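Local coordinates for protein Afp (Microbacterium arborescens, PDB 2YJK) that belongs to the Dps family of ferritin-fold proteins, forms a twelve-chain assembly, binds iron and probably takes it up for storage, at residues C[38-41]-C[42-46]. Residues are numbered along the deposited sequence; the frame is centred on the assembly and turned at random.
Sequences NGKQ and AHWNV. With OFE (Iron(II) oxide), chain B.
Lys40 and His43 lie side by side on the last turns of helix 15-45 and reach the same iron oxide. His43 NE2 binds the iron at 2.5 Å, with the metal at the ring edge and in its plane. Lys40 NZ comes within 2.6 Å of the oxide O. A water also binds the iron, and Asp70 and Glu74 of a second subunit complete the site. The bend of the lysine chain at chi2 (-74°) turns CD to within 4.0 Å of His43 CD2, and the extended end beyond it carries NZ on to the oxide. Lys40 CD also comes near Trp44 CZ2. Lys40 CB sits over the face of the six-membered ring of Trp44, 4.0 Å from the centroid, in a CH-pi contact. Trp44 N bonds Lys40 O at 2.8 Å, and the same oxygen lies 3.3 Å above the indole plane, offset toward the rim. Trp44 NE1 bonds Asp70 of the second subunit, while His43 ND1 bonds His55 O, which helps to set the turn of the imidazole, also stacked on the His55 ring. With an alanine at position 44, that Asp70 would probably lose a hydrogen-bond donor and Lys40 CB its aromatic cover. At the helix end, Gln41 O takes two bonds, from Asn45 N (3.2 Å) and Asn45 ND2 (3.0 Å), which arrive from opposite faces of its plane. The iron thus sits at a subunit interface, as in the ferroxidase centres of Dps proteins. There the lysine, salt-bridged to Asp59 and to Asp70 of the second subunit, probably offsets some of the carboxylate charge.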
ATOM      1  N   ASN C  38      -7.787  -3.932 -31.177  1.00 27.13           N
ATOM      2  CA  ASN C  38      -6.694  -4.217 -32.097  1.00 27.20           C
ATOM      3  C   ASN C  38      -5.302  -4.211 -31.428  1.00 27.03           C
ATOM      4  O   ASN C  38      -4.378  -4.852 -31.932  1.00 27.16           O
ATOM      5  CB  ASN C  38      -6.770  -3.256 -33.309  1.00 27.79           C
ATOM      6  CG  ASN C  38      -8.050  -3.440 -34.082  1.00 30.74           C
ATOM      7  OD1 ASN C  38      -8.499  -4.581 -34.241  1.00 31.78           O
ATOM      8  ND2 ASN C  38      -8.678  -2.323 -34.552  1.00 30.07           N
ATOM      9  N   GLY C  39      -5.154  -3.479 -30.314  1.00 25.43           N
ATOM     10  CA  GLY C  39      -3.937  -3.445 -29.598  1.00 23.19           C
ATOM     11  C   GLY C  39      -3.791  -4.773 -28.857  1.00 25.40           C
ATOM     12  O   GLY C  39      -2.668  -5.309 -28.714  1.00 23.58           O
ATOM     13  N   LYS C  40      -4.903  -5.295 -28.325  1.00 24.02           N
ATOM     14  CA  LYS C  40      -4.805  -6.603 -27.673  1.00 26.45           C
ATOM     15  C   LYS C  40      -4.440  -7.664 -28.671  1.00 27.00           C
ATOM     16  O   LYS C  40      -3.595  -8.496 -28.388  1.00 28.18           O
ATOM     17  CB  LYS C  40      -6.086  -7.002 -26.941  1.00 25.46           C
ATOM     18  CG  LYS C  40      -6.179  -6.383 -25.556  1.00 27.73           C
ATOM     19  CD  LYS C  40      -5.188  -7.098 -24.542  1.00 31.71           C
ATOM     20  CE  LYS C  40      -5.633  -6.844 -23.132  1.00 31.54           C
ATOM     21  NZ  LYS C  40      -4.617  -7.325 -22.126  1.00 34.49           N
ATOM     22  N   GLN C  41      -5.060  -7.599 -29.846  1.00 26.69           N
ATOM     23  CA  GLN C  41      -4.674  -8.427 -30.948  1.00 28.12           C
ATOM     24  C   GLN C  41      -3.168  -8.380 -31.181  1.00 27.89           C
ATOM     25  O   GLN C  41      -2.590  -9.429 -31.288  1.00 29.63           O
ATOM     26  CB  GLN C  41      -5.445  -8.029 -32.237  1.00 28.21           C
ATOM     27  CG  GLN C  41      -4.920  -8.674 -33.525  1.00 29.90           C
ATOM     28  CD  GLN C  41      -5.270 -10.185 -33.655  1.00 33.85           C
ATOM     29  OE1 GLN C  41      -5.921 -10.781 -32.783  1.00 35.81           O
ATOM     30  NE2 GLN C  41      -4.792 -10.808 -34.721  1.00 35.83           N
ATOM     31  N   ALA C  42      -2.562  -7.179 -31.298  1.00 26.79           N
ATOM     32  CA  ALA C  42      -1.084  -6.999 -31.522  1.00 26.17           C
ATOM     33  C   ALA C  42      -0.314  -7.578 -30.309  1.00 27.79           C
ATOM     34  O   ALA C  42       0.681  -8.305 -30.432  1.00 28.87           O
ATOM     35  CB  ALA C  42      -0.731  -5.467 -31.728  1.00 23.01           C
ATOM     36  N   HIS C  43      -0.863  -7.335 -29.124  1.00 27.22           N
ATOM     37  CA  HIS C  43      -0.275  -7.799 -27.869  1.00 26.75           C
ATOM     38  C   HIS C  43      -0.197  -9.349 -27.842  1.00 27.44           C
ATOM     39  O   HIS C  43       0.857  -9.899 -27.483  1.00 27.91           O
ATOM     40  CB  HIS C  43      -1.171  -7.248 -26.776  1.00 26.86           C
ATOM     41  CG  HIS C  43      -0.893  -7.784 -25.417  1.00 27.67           C
ATOM     42  ND1 HIS C  43       0.190  -7.367 -24.656  1.00 29.97           N
ATOM     43  CD2 HIS C  43      -1.559  -8.695 -24.674  1.00 26.21           C
ATOM     44  CE1 HIS C  43       0.162  -7.995 -23.497  1.00 30.38           C
ATOM     45  NE2 HIS C  43      -0.900  -8.786 -23.478  1.00 30.23           N
ATOM     46  N   TRP C  44      -1.279 -10.045 -28.258  1.00 25.67           N
ATOM     47  CA  TRP C  44      -1.302 -11.545 -28.251  1.00 27.23           C
ATOM     48  C   TRP C  44      -0.343 -12.182 -29.310  1.00 27.65           C
ATOM     49  O   TRP C  44       0.316 -13.198 -29.042  1.00 28.07           O
ATOM     50  CB  TRP C  44      -2.746 -12.095 -28.432  1.00 24.61           C
ATOM     51  CG  TRP C  44      -3.632 -11.636 -27.257  1.00 27.53           C
ATOM     52  CD1 TRP C  44      -3.233 -11.467 -25.904  1.00 25.28           C
ATOM     53  CD2 TRP C  44      -5.039 -11.329 -27.299  1.00 23.32           C
ATOM     54  NE1 TRP C  44      -4.324 -11.059 -25.160  1.00 24.96           N
ATOM     55  CE2 TRP C  44      -5.426 -10.942 -25.983  1.00 26.97           C
ATOM     56  CE3 TRP C  44      -6.005 -11.344 -28.321  1.00 25.58           C
ATOM     57  CZ2 TRP C  44      -6.781 -10.577 -25.655  1.00 27.89           C
ATOM     58  CZ3 TRP C  44      -7.363 -10.982 -28.007  1.00 25.40           C
ATOM     59  CH2 TRP C  44      -7.724 -10.577 -26.695  1.00 29.21           C
ATOM     60  N   ASN C  45      -0.273 -11.537 -30.481  1.00 26.89           N
ATOM     61  CA  ASN C  45       0.297 -12.132 -31.718  1.00 27.11           C
ATOM     62  C   ASN C  45       1.736 -11.728 -32.026  1.00 27.78           C
ATOM     63  O   ASN C  45       2.394 -12.290 -32.950  1.00 28.68           O
ATOM     64  CB  ASN C  45      -0.667 -11.856 -32.873  1.00 27.34           C
ATOM     65  CG  ASN C  45      -1.920 -12.735 -32.772  1.00 30.44           C
ATOM     66  OD1 ASN C  45      -1.839 -13.943 -32.902  1.00 32.68           O
ATOM     67  ND2 ASN C  45      -3.039 -12.144 -32.396  1.00 33.55           N
ATOM     68  N   VAL C  46       2.250 -10.769 -31.250  1.00 27.06           N
ATOM     69  CA  VAL C  46       3.619 -10.273 -31.452  1.00 27.37           C
ATOM     70  C   VAL C  46       4.713 -11.338 -31.248  1.00 28.00           C
ATOM     71  O   VAL C  46       4.588 -12.196 -30.375  1.00 28.97           O
ATOM     72  CB  VAL C  46       3.879  -8.953 -30.660  1.00 27.10           C
ATOM     73  CG1 VAL C  46       3.821  -9.138 -29.111  1.00 28.71           C
ATOM     74  CG2 VAL C  46       5.240  -8.355 -31.085  1.00 27.68           C
TER
HETATM   75 FE   OFE B1159      -1.922 -10.307 -21.763  1.00 44.33          FE
HETATM   76  O   OFE B1159      -2.930  -8.463 -20.433  0.50 26.15           O
HETATM   77  O   HOH W   1       0.179 -10.667 -20.740  1.00 33.39           O